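Local coordinates for spindle pole body-associated protein VIK1 (Saccharomyces cerevisiae, PDB 2O0A) that recruits the minus-end-directed kinesin Kar3 to microtubules as its heterodimer partner, using a motor-like C-terminal domain that binds microtubules but has no nucleotide site, at residues 11-16 / 61-66; 24-29 / 262-267; 78-83 / 92-97. All coordinates share one frame; numbering follows the deposited sequence.

Overall arrangement
All three contacts belong to the C-terminal motor homology domain and reach the same central sheet, in which strands 63-66, 27-32, 265-270 and 94-99 lie side by side and parallel. Contact 2 joins the middle two strands; contact 3 packs helix 72-89 on the sheet, its centre about 8 Å from that of contact 2. Contact 1, with its centre about 12 Å from contact 2 and 13 Å from contact 3, ties helix 4-23 to the outer strand. Contacts 1 and 3 meet in a salt bridge, Arg-13 NE to Glu-79 OE1 at 2.8 Å. This kinesin-like fold lacks a nucleotide-binding site, so none of the contacts serves one.

Contact 1. Residues 11-16 / 61-66; sequences RSRRLE and FNRVIP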
loop_
_atom_site.group_PDB
_atom_site.type_symbol
_atom_site.label_atom_id
_atom_site.label_comp_id
_atom_site.label_asym_id
_atom_site.label_seq_id
_atom_site.Cartn_x
_atom_site.Cartn_y
_atom_site.Cartn_z
ATOM N N ARG A 11 16.891 8.132 -11.319
ATOM C CA ARG A 11 17.531 9.245 -10.630
ATOM C C ARG A 11 16.498 10.112 -9.917
ATOM O O ARG A 11 16.678 10.462 -8.737
ATOM C CB ARG A 11 18.351 10.075 -11.615
ATOM C CG ARG A 11 19.083 11.241 -10.973
ATOM C CD ARG A 11 19.833 12.094 -12.003
ATOM N NE ARG A 11 19.005 12.491 -13.142
ATOM C CZ ARG A 11 18.227 13.569 -13.179
ATOM N NH1 ARG A 11 18.147 14.383 -12.132
ATOM N NH2 ARG A 11 17.518 13.835 -14.268
ATOM N N SER A 12 15.406 10.415 -10.628
ATOM C CA SER A 12 14.329 11.234 -10.085
ATOM C C SER A 12 13.663 10.577 -8.884
ATOM O O SER A 12 13.442 11.231 -7.869
ATOM C CB SER A 12 13.284 11.555 -11.143
ATOM O OG SER A 12 12.417 12.550 -10.642
ATOM N N ARG A 13 13.354 9.287 -8.974
ATOM C CA ARG A 13 12.664 8.645 -7.849
ATOM C C ARG A 13 13.525 8.573 -6.583
ATOM O O ARG A 13 13.006 8.646 -5.463
ATOM C CB ARG A 13 12.136 7.259 -8.246
ATOM C CG ARG A 13 11.143 7.309 -9.397
ATOM C CD ARG A 13 9.948 8.195 -9.123
ATOM N NE ARG A 13 8.995 8.083 -10.229
ATOM C CZ ARG A 13 8.999 8.842 -11.324
ATOM N NH1 ARG A 13 9.891 9.825 -11.484
ATOM N NH2 ARG A 13 8.098 8.630 -12.270
ATOM N N ARG A 14 14.843 8.430 -6.766
ATOM C CA ARG A 14 15.770 8.483 -5.640
ATOM C C ARG A 14 15.775 9.869 -5.000
ATOM O O ARG A 14 15.722 9.990 -3.772
ATOM C CB ARG A 14 17.172 8.076 -6.088
ATOM C CG ARG A 14 17.318 6.574 -6.272
ATOM C CD ARG A 14 18.726 6.206 -6.740
ATOM N NE ARG A 14 18.813 4.835 -7.242
ATOM C CZ ARG A 14 19.866 4.334 -7.884
ATOM N NH1 ARG A 14 20.937 5.086 -8.113
ATOM N NH2 ARG A 14 19.848 3.076 -8.300
ATOM N N LEU A 15 15.816 10.914 -5.828
ATOM C CA LEU A 15 15.796 12.291 -5.317
ATOM C C LEU A 15 14.458 12.633 -4.649
ATOM O O LEU A 15 14.420 13.291 -3.602
ATOM C CB LEU A 15 16.115 13.301 -6.435
ATOM C CG LEU A 15 17.544 13.445 -6.979
ATOM C CD1 LEU A 15 17.559 14.465 -8.115
ATOM C CD2 LEU A 15 18.515 13.886 -5.893
ATOM N N GLU A 16 13.358 12.157 -5.234
ATOM C CA GLU A 16 12.035 12.415 -4.669
ATOM C C GLU A 16 11.914 11.808 -3.294
ATOM O O GLU A 16 11.391 12.429 -2.368
ATOM C CB GLU A 16 10.962 11.813 -5.555
ATOM C CG GLU A 16 10.772 12.520 -6.863
ATOM C CD GLU A 16 9.959 11.703 -7.843
ATOM O OE1 GLU A 16 8.855 11.198 -7.459
ATOM O OE2 GLU A 16 10.427 11.569 -8.995
ATOM N N PHE A 61 -0.209 15.287 -4.744
ATOM C CA PHE A 61 0.264 13.972 -4.328
ATOM C C PHE A 61 1.771 13.975 -4.488
ATOM O O PHE A 61 2.326 14.791 -5.235
ATOM C CB PHE A 61 -0.319 12.901 -5.240
ATOM C CG PHE A 61 -1.809 12.733 -5.103
ATOM C CD1 PHE A 61 -2.330 11.770 -4.253
ATOM C CD2 PHE A 61 -2.681 13.543 -5.825
ATOM C CE1 PHE A 61 -3.697 11.619 -4.111
ATOM C CE2 PHE A 61 -4.062 13.401 -5.690
ATOM C CZ PHE A 61 -4.568 12.432 -4.835
ATOM N N ASN A 62 2.456 13.052 -3.817
ATOM C CA ASN A 62 3.886 12.951 -4.061
ATOM C C ASN A 62 4.163 12.677 -5.540
ATOM O O ASN A 62 5.110 13.227 -6.127
ATOM C CB ASN A 62 4.520 11.908 -3.135
ATOM C CG ASN A 62 4.383 12.292 -1.672
ATOM O OD1 ASN A 62 3.656 11.659 -0.934
ATOM N ND2 ASN A 62 5.036 13.379 -1.272
ATOM N N ARG A 63 3.321 11.850 -6.150
ATOM C CA ARG A 63 3.352 11.621 -7.586
ATOM C C ARG A 63 1.985 11.100 -8.019
ATOM O O ARG A 63 1.324 10.380 -7.262
ATOM C CB ARG A 63 4.470 10.632 -7.946
ATOM C CG ARG A 63 4.592 10.320 -9.426
ATOM C CD ARG A 63 5.980 9.848 -9.791
ATOM N NE ARG A 63 7.007 10.899 -9.752
ATOM C CZ ARG A 63 7.196 11.810 -10.705
ATOM N NH1 ARG A 63 6.420 11.838 -11.784
ATOM N NH2 ARG A 63 8.173 12.701 -10.580
ATOM N N VAL A 64 1.572 11.493 -9.222
ATOM C CA VAL A 64 0.382 10.979 -9.907
ATOM C C VAL A 64 0.871 10.067 -11.020
ATOM O O VAL A 64 1.627 10.467 -11.912
ATOM C CB VAL A 64 -0.507 12.131 -10.451
ATOM C CG1 VAL A 64 -1.628 11.576 -11.333
ATOM C CG2 VAL A 64 -1.065 12.910 -9.279
ATOM N N ILE A 65 0.471 8.807 -10.933
ATOM C CA ILE A 65 1.012 7.758 -11.768
ATOM C C ILE A 65 -0.049 7.248 -12.730
ATOM O O ILE A 65 -1.073 6.745 -12.292
ATOM C CB ILE A 65 1.505 6.574 -10.870
ATOM C CG1 ILE A 65 2.598 7.045 -9.908
ATOM C CG2 ILE A 65 1.996 5.421 -11.715
ATOM C CD1 ILE A 65 2.811 6.100 -8.715
ATOM N N PRO A 66 0.201 7.349 -14.045
ATOM C CA PRO A 66 -0.796 6.885 -15.009
ATOM C C PRO A 66 -0.731 5.378 -15.267
ATOM O O PRO A 66 0.272 4.875 -15.781
ATOM C CB PRO A 66 -0.444 7.676 -16.276
ATOM C CG PRO A 66 1.030 7.918 -16.160
ATOM C CD PRO A 66 1.398 7.906 -14.703
HETATM O O HOH W 1 7.682 12.667 -5.500
#
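Charge pairing carries this contact. Arg-63 has CG anti to the backbone N, turns at chi3 (-71°) and grips the Glu-16 carboxylate side-on with two nitrogens. NE gives the straight bond, 3.0 Å to Glu-16 OE1 with 173° at the hydrogen, and this oxygen lies in the guanidinium plane. The second bond, Arg-63 NH2 to Glu-16 OE2 at 3.0 Å, is more bent, because carboxylate and guanidinium are turned well away from coplanarity.

On the helix itself, Ser-12 OG, one turn earlier, donates to OE2 of Glu-16 at 2.8 Å along the anti lone pair, and Arg-13 NH1 adds a weak bond to the same oxygen. A small hydroxyl suits this spot, since it steadies the carboxylate without crowding Arg-63.

Stacking adds a face-to-face element. The guanidinium of Arg-13 lies flat on that of Arg-63, centres 3.5 Å apart and planes within 2°. Glu-16 probably offsets the repulsion of these like charges, as does Glu-79, which takes the NE of Arg-13.

Water also bridges the segments, donating to Glu-16 OE1 and to the carbonyl O of Asn-62.

The contact lies near the surface, although Arg-13 is buried, where helix 4-23 passes the edge of strand 63-66; helix 72-89 brings Glu-79 to Arg-13 and Val-82 against its side chain, and strand 27-32 pairs with strand 63-66 alongside.

Contact 2. Residues 24-29 / 262-267; sequences GTMRCY and TKSFFL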
loop_
_atom_site.group_PDB
_atom_site.type_symbol
_atom_site.label_atom_id
_atom_site.label_comp_id
_atom_site.label_asym_id
_atom_site.label_seq_id
_atom_site.Cartn_x
_atom_site.Cartn_y
_atom_site.Cartn_z
ATOM N N GLY A 24 9.723 15.255 6.094
ATOM C CA GLY A 24 8.887 14.481 7.023
ATOM C C GLY A 24 7.468 14.322 6.510
ATOM O O GLY A 24 6.514 14.232 7.294
ATOM N N THR A 25 7.350 14.265 5.184
ATOM C CA THR A 25 6.073 14.235 4.485
ATOM C C THR A 25 5.446 12.843 4.567
ATOM O O THR A 25 6.156 11.838 4.487
ATOM C CB THR A 25 6.259 14.591 2.986
ATOM O OG1 THR A 25 7.179 15.685 2.852
ATOM C CG2 THR A 25 4.932 14.985 2.375
ATOM N N MET A 26 4.127 12.804 4.724
ATOM C CA MET A 26 3.392 11.540 4.689
ATOM C C MET A 26 3.159 11.156 3.227
ATOM O O MET A 26 2.526 11.904 2.471
ATOM C CB MET A 26 2.061 11.655 5.443
ATOM C CG MET A 26 1.192 10.413 5.348
ATOM S SD MET A 26 2.021 8.955 6.017
ATOM C CE MET A 26 1.985 9.325 7.758
ATOM N N ARG A 27 3.681 9.992 2.832
ATOM C CA ARG A 27 3.619 9.555 1.439
ATOM C C ARG A 27 2.192 9.253 1.013
ATOM O O ARG A 27 1.479 8.486 1.667
ATOM C CB ARG A 27 4.486 8.308 1.241
ATOM C CG ARG A 27 5.956 8.593 1.181
ATOM C CD ARG A 27 6.769 7.307 1.258
ATOM N NE ARG A 27 8.195 7.611 1.186
ATOM C CZ ARG A 27 8.932 7.995 2.224
ATOM N NH1 ARG A 27 8.385 8.152 3.424
ATOM N NH2 ARG A 27 10.221 8.241 2.059
ATOM N N CYS A 28 1.779 9.884 -0.089
ATOM C CA CYS A 28 0.448 9.682 -0.666
ATOM C C CYS A 28 0.550 9.816 -2.179
ATOM O O CYS A 28 0.899 10.873 -2.719
ATOM C CB CYS A 28 -0.553 10.665 -0.074
ATOM S SG CYS A 28 -2.258 10.359 -0.558
ATOM N N TYR A 29 0.298 8.702 -2.860
ATOM C CA TYR A 29 0.455 8.608 -4.296
ATOM C C TYR A 29 -0.872 8.290 -4.931
ATOM O O TYR A 29 -1.638 7.528 -4.364
ATOM C CB TYR A 29 1.433 7.476 -4.608
ATOM C CG TYR A 29 2.868 7.835 -4.278
ATOM C CD1 TYR A 29 3.756 8.130 -5.299
ATOM C CD2 TYR A 29 3.335 7.873 -2.947
ATOM C CE1 TYR A 29 5.083 8.458 -5.025
ATOM C CE2 TYR A 29 4.662 8.203 -2.664
ATOM C CZ TYR A 29 5.514 8.491 -3.704
ATOM O OH TYR A 29 6.832 8.816 -3.445
ATOM N N THR A 262 4.919 2.625 12.261
ATOM C CA THR A 262 5.633 2.127 11.077
ATOM C C THR A 262 5.726 3.246 10.049
ATOM O O THR A 262 4.985 4.237 10.142
ATOM C CB THR A 262 4.963 0.846 10.447
ATOM O OG1 THR A 262 3.698 1.189 9.865
ATOM C CG2 THR A 262 4.726 -0.229 11.483
ATOM N N LYS A 263 6.644 3.106 9.093
ATOM C CA LYS A 263 6.721 4.022 7.966
ATOM C C LYS A 263 5.555 3.703 7.044
ATOM O O LYS A 263 5.271 2.538 6.803
ATOM C CB LYS A 263 8.019 3.848 7.176
ATOM C CG LYS A 263 9.299 4.153 7.938
ATOM C CD LYS A 263 9.475 5.642 8.125
ATOM C CE LYS A 263 10.034 6.319 6.891
ATOM N NZ LYS A 263 10.209 7.793 7.132
ATOM N N SER A 264 4.902 4.746 6.537
ATOM C CA SER A 264 3.697 4.580 5.703
ATOM C C SER A 264 3.837 5.036 4.255
ATOM O O SER A 264 4.587 5.955 3.911
ATOM C CB SER A 264 2.489 5.318 6.314
ATOM O OG SER A 264 2.158 4.845 7.607
ATOM N N PHE A 265 3.057 4.388 3.399
ATOM C CA PHE A 265 2.956 4.778 2.001
ATOM C C PHE A 265 1.495 4.588 1.628
ATOM O O PHE A 265 1.023 3.447 1.537
ATOM C CB PHE A 265 3.853 3.840 1.173
ATOM C CG PHE A 265 4.001 4.196 -0.298
ATOM C CD1 PHE A 265 5.270 4.477 -0.819
ATOM C CD2 PHE A 265 2.907 4.149 -1.187
ATOM C CE1 PHE A 265 5.462 4.746 -2.186
ATOM C CE2 PHE A 265 3.090 4.435 -2.552
ATOM C CZ PHE A 265 4.373 4.727 -3.050
ATOM N N PHE A 266 0.769 5.688 1.413
ATOM C CA PHE A 266 -0.632 5.577 0.991
ATOM C C PHE A 266 -0.709 5.578 -0.522
ATOM O O PHE A 266 -0.094 6.412 -1.185
ATOM C CB PHE A 266 -1.462 6.730 1.567
ATOM C CG PHE A 266 -1.737 6.599 3.040
ATOM C CD1 PHE A 266 -2.927 6.024 3.488
ATOM C CD2 PHE A 266 -0.792 7.021 3.988
ATOM C CE1 PHE A 266 -3.181 5.904 4.869
ATOM C CE2 PHE A 266 -1.051 6.893 5.368
ATOM C CZ PHE A 266 -2.238 6.340 5.797
ATOM N N LEU A 267 -1.490 4.644 -1.055
ATOM C CA LEU A 267 -1.686 4.499 -2.481
ATOM C C LEU A 267 -3.185 4.615 -2.767
ATOM O O LEU A 267 -3.978 3.818 -2.263
ATOM C CB LEU A 267 -1.151 3.138 -2.961
ATOM C CG LEU A 267 -1.276 2.910 -4.467
ATOM C CD1 LEU A 267 -0.464 3.929 -5.278
ATOM C CD2 LEU A 267 -0.872 1.464 -4.847
HETATM O O HOH W 2 5.582 8.384 4.477
#
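Phe-265 and Tyr-29 form the densest part of this contact, their rings in an offset stack with centroids 4.4 Å apart and planes at 8°. The tip of the phenylalanine, CZ, sits over the rim of the tyrosine face, 3.3 Å from Tyr-29 CD2. Different first torsions bring the rings together: Phe-265 has CG anti to its backbone N, Tyr-29 anti to its carbonyl carbon, so that rings from adjacent strands converge. An alanine in place of Tyr-29 would remove this flat partner and would probably leave Phe-265 less well fixed against the sheet. Leu-267 CD1 packs beside the Tyr-29 CB.

Beneath the rings the backbones run parallel, within the mixed central sheet of the kinesin motor fold. Phe-266 turns both its N and its O to the one neighbouring strand: its N donates to Arg-27 O at 2.9 Å, and its O accepts from Tyr-29 N, also at 2.9 Å and in the carbonyl plane. On the face that carries Cys-28 and Phe-266, the sulfur of Met-26 meets the edge of the Phe-266 ring, SD to CE2 3.8 Å, a Met-aromatic contact. Flexible and apolar, Met-26 has CG anti to its backbone N and bends at chi2 (60°) to bring SD to the ring edge, while Val-286 of helix 276-289 covers both residues.

Toward the strand starts the packing gives way to water and charge. One water accepts from Arg-27 N and NH1 and donates to Ser-264 O, 2.7 Å away. Lys-263 NZ comes within 4.1 Å of Arg-27 NH1, a like-charge approach probably relieved by Glu-21 of helix 4-23, whose OE2 makes salt bridges to both residues.

Contact 3. Residues 78-83 / 92-97; sequences QEYSVY and KNFNLI
Tyr-80 and Tyr-83, a turn apart on the helix, both hold CG anti to the backbone N (chi1 164° at Tyr-83), which sends their long rings across to the strand. Phe-94 takes the crowded position between its N and carbonyl carbon, chi1 67°, so its ring slides past Tyr-83 in the opposite direction, while Leu-96 has CG anti to its N and turns its methyls to Tyr-80.

One polar bond anchors the pair of segments. Tyr-83 OH donates to Asn-95 O at 2.7 Å, in the carbonyl plane and on a lone pair. Tyrosine suits the place because its ring can pack among apolar side chains while its hydroxyl reaches the strand backbone. The bonded carbonyl belongs to a residue whose side chain points away from the helix: the Asn-95 amide binds Thr-262, Ser-264 and the N of Phe-265, which links strand 94-99 to segment 262-267.

The rest is apolar. The Phe-94 edge turns to the Tyr-83 face in an offset edge-to-face pair, centroids 5.7 Å apart and planes at 75°, with Phe-94 CD1 closest to Tyr-83 CE2 at 3.7 Å. Tyr-80 reaches in between Phe-94 and Leu-96: its OH lies 3.7 Å from Phe-94 CE1, and its CE1 rests 4.0 Å from Leu-96 CD2. Phe-265, from the neighbouring strand, packs against both tyrosine rings.

Strand 63-66, helix 72-89 and strand 94-99 make a beta-alpha-beta crossover with parallel strands, passing over strands 27-32 and 265-270, and this helix-on-sheet packing is characteristic of the kinesin motor fold, which Vik1 keeps although it binds no nucleotide.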
loop_
_atom_site.group_PDB
_atom_site.type_symbol
_atom_site.label_atom_id
_atom_site.label_comp_id
_atom_site.label_asym_id
_atom_site.label_seq_id
_atom_site.Cartn_x
_atom_site.Cartn_y
_atom_site.Cartn_z
ATOM N N GLN A 78 9.453 0.490 -10.413
ATOM C CA GLN A 78 9.804 1.870 -10.764
ATOM C C GLN A 78 9.390 2.883 -9.703
ATOM O O GLN A 78 10.141 3.804 -9.375
ATOM C CB GLN A 78 9.163 2.204 -12.118
ATOM C CG GLN A 78 9.272 3.636 -12.615
ATOM C CD GLN A 78 8.630 3.768 -13.986
ATOM O OE1 GLN A 78 9.081 3.146 -14.958
ATOM N NE2 GLN A 78 7.569 4.550 -14.068
ATOM N N GLU A 79 8.178 2.735 -9.192
ATOM C CA GLU A 79 7.592 3.792 -8.380
ATOM C C GLU A 79 7.701 3.533 -6.890
ATOM O O GLU A 79 7.798 4.480 -6.112
ATOM C CB GLU A 79 6.113 3.993 -8.739
ATOM C CG GLU A 79 5.856 4.414 -10.213
ATOM C CD GLU A 79 6.478 5.765 -10.564
ATOM O OE1 GLU A 79 6.736 6.576 -9.647
ATOM O OE2 GLU A 79 6.688 6.001 -11.779
ATOM N N TYR A 80 7.689 2.251 -6.505
ATOM C CA TYR A 80 7.636 1.868 -5.092
ATOM C C TYR A 80 8.986 1.397 -4.535
ATOM O O TYR A 80 9.230 1.523 -3.327
ATOM C CB TYR A 80 6.591 0.753 -4.961
ATOM C CG TYR A 80 6.400 0.207 -3.578
ATOM C CD1 TYR A 80 5.693 0.919 -2.611
ATOM C CD2 TYR A 80 6.896 -1.057 -3.248
ATOM C CE1 TYR A 80 5.504 0.399 -1.349
ATOM C CE2 TYR A 80 6.701 -1.577 -1.985
ATOM C CZ TYR A 80 6.010 -0.857 -1.055
ATOM O OH TYR A 80 5.845 -1.398 0.193
ATOM N N SER A 81 9.850 0.897 -5.407
ATOM C CA SER A 81 11.057 0.192 -4.959
ATOM C C SER A 81 12.050 1.047 -4.164
ATOM O O SER A 81 12.718 0.537 -3.272
ATOM C CB SER A 81 11.774 -0.481 -6.135
ATOM O OG SER A 81 12.317 0.493 -6.989
ATOM N N VAL A 82 12.163 2.338 -4.463
ATOM C CA VAL A 82 13.074 3.187 -3.684
ATOM C C VAL A 82 12.662 3.275 -2.197
ATOM O O VAL A 82 13.494 3.122 -1.287
ATOM C CB VAL A 82 13.214 4.595 -4.313
ATOM C CG1 VAL A 82 14.084 5.474 -3.442
ATOM C CG2 VAL A 82 13.778 4.495 -5.738
ATOM N N TYR A 83 11.372 3.499 -1.956
ATOM C CA TYR A 83 10.825 3.477 -0.603
ATOM C C TYR A 83 11.032 2.109 0.066
ATOM O O TYR A 83 11.494 2.019 1.211
ATOM C CB TYR A 83 9.339 3.806 -0.693
ATOM C CG TYR A 83 8.510 3.468 0.519
ATOM C CD1 TYR A 83 8.548 4.269 1.654
ATOM C CD2 TYR A 83 7.675 2.336 0.535
ATOM C CE1 TYR A 83 7.779 3.984 2.769
ATOM C CE2 TYR A 83 6.886 2.037 1.644
ATOM C CZ TYR A 83 6.937 2.864 2.762
ATOM O OH TYR A 83 6.176 2.625 3.866
ATOM N N LYS A 92 13.457 -0.530 9.091
ATOM C CA LYS A 92 12.290 0.167 9.613
ATOM C C LYS A 92 11.060 -0.594 9.180
ATOM O O LYS A 92 10.849 -0.783 7.976
ATOM C CB LYS A 92 12.233 1.606 9.099
ATOM C CG LYS A 92 13.191 2.552 9.834
ATOM C CD LYS A 92 12.971 3.974 9.414
ATOM C CE LYS A 92 13.976 4.906 10.074
ATOM N NZ LYS A 92 13.458 6.297 9.991
ATOM N N ASN A 93 10.273 -1.046 10.150
ATOM C CA ASN A 93 8.967 -1.652 9.852
ATOM C C ASN A 93 8.131 -0.657 9.075
ATOM O O ASN A 93 8.169 0.559 9.353
ATOM C CB ASN A 93 8.264 -2.058 11.144
ATOM C CG ASN A 93 9.064 -3.055 11.932
ATOM O OD1 ASN A 93 9.839 -3.859 11.378
ATOM N ND2 ASN A 93 8.904 -2.997 13.251
ATOM N N PHE A 94 7.405 -1.150 8.076
ATOM C CA PHE A 94 6.802 -0.246 7.115
ATOM C C PHE A 94 5.540 -0.803 6.499
ATOM O O PHE A 94 5.184 -1.946 6.713
ATOM C CB PHE A 94 7.812 0.196 6.044
ATOM C CG PHE A 94 8.295 -0.897 5.100
ATOM C CD1 PHE A 94 8.018 -0.804 3.743
ATOM C CD2 PHE A 94 9.082 -1.978 5.554
ATOM C CE1 PHE A 94 8.474 -1.758 2.837
ATOM C CE2 PHE A 94 9.568 -2.939 4.659
ATOM C CZ PHE A 94 9.255 -2.832 3.287
ATOM N N ASN A 95 4.864 0.028 5.720
ATOM C CA ASN A 95 3.587 -0.397 5.163
ATOM C C ASN A 95 3.310 0.159 3.788
ATOM O O ASN A 95 3.983 1.084 3.311
ATOM C CB ASN A 95 2.432 -0.088 6.137
ATOM C CG ASN A 95 2.123 1.388 6.250
ATOM O OD1 ASN A 95 1.805 2.058 5.262
ATOM N ND2 ASN A 95 2.179 1.913 7.482
ATOM N N LEU A 96 2.319 -0.464 3.147
ATOM C CA LEU A 96 1.693 0.056 1.946
ATOM C C LEU A 96 0.199 -0.034 2.198
ATOM O O LEU A 96 -0.341 -1.122 2.382
ATOM C CB LEU A 96 2.109 -0.784 0.729
ATOM C CG LEU A 96 1.397 -0.514 -0.597
ATOM C CD1 LEU A 96 1.476 0.959 -0.972
ATOM C CD2 LEU A 96 1.937 -1.409 -1.731
ATOM N N ILE A 97 -0.457 1.122 2.262
ATOM C CA ILE A 97 -1.894 1.181 2.534
ATOM C C ILE A 97 -2.585 1.576 1.235
ATOM O O ILE A 97 -2.445 2.714 0.782
ATOM C CB ILE A 97 -2.205 2.169 3.681
ATOM C CG1 ILE A 97 -1.557 1.654 4.966
ATOM C CG2 ILE A 97 -3.749 2.326 3.859
ATOM C CD1 ILE A 97 -1.480 2.671 6.100
#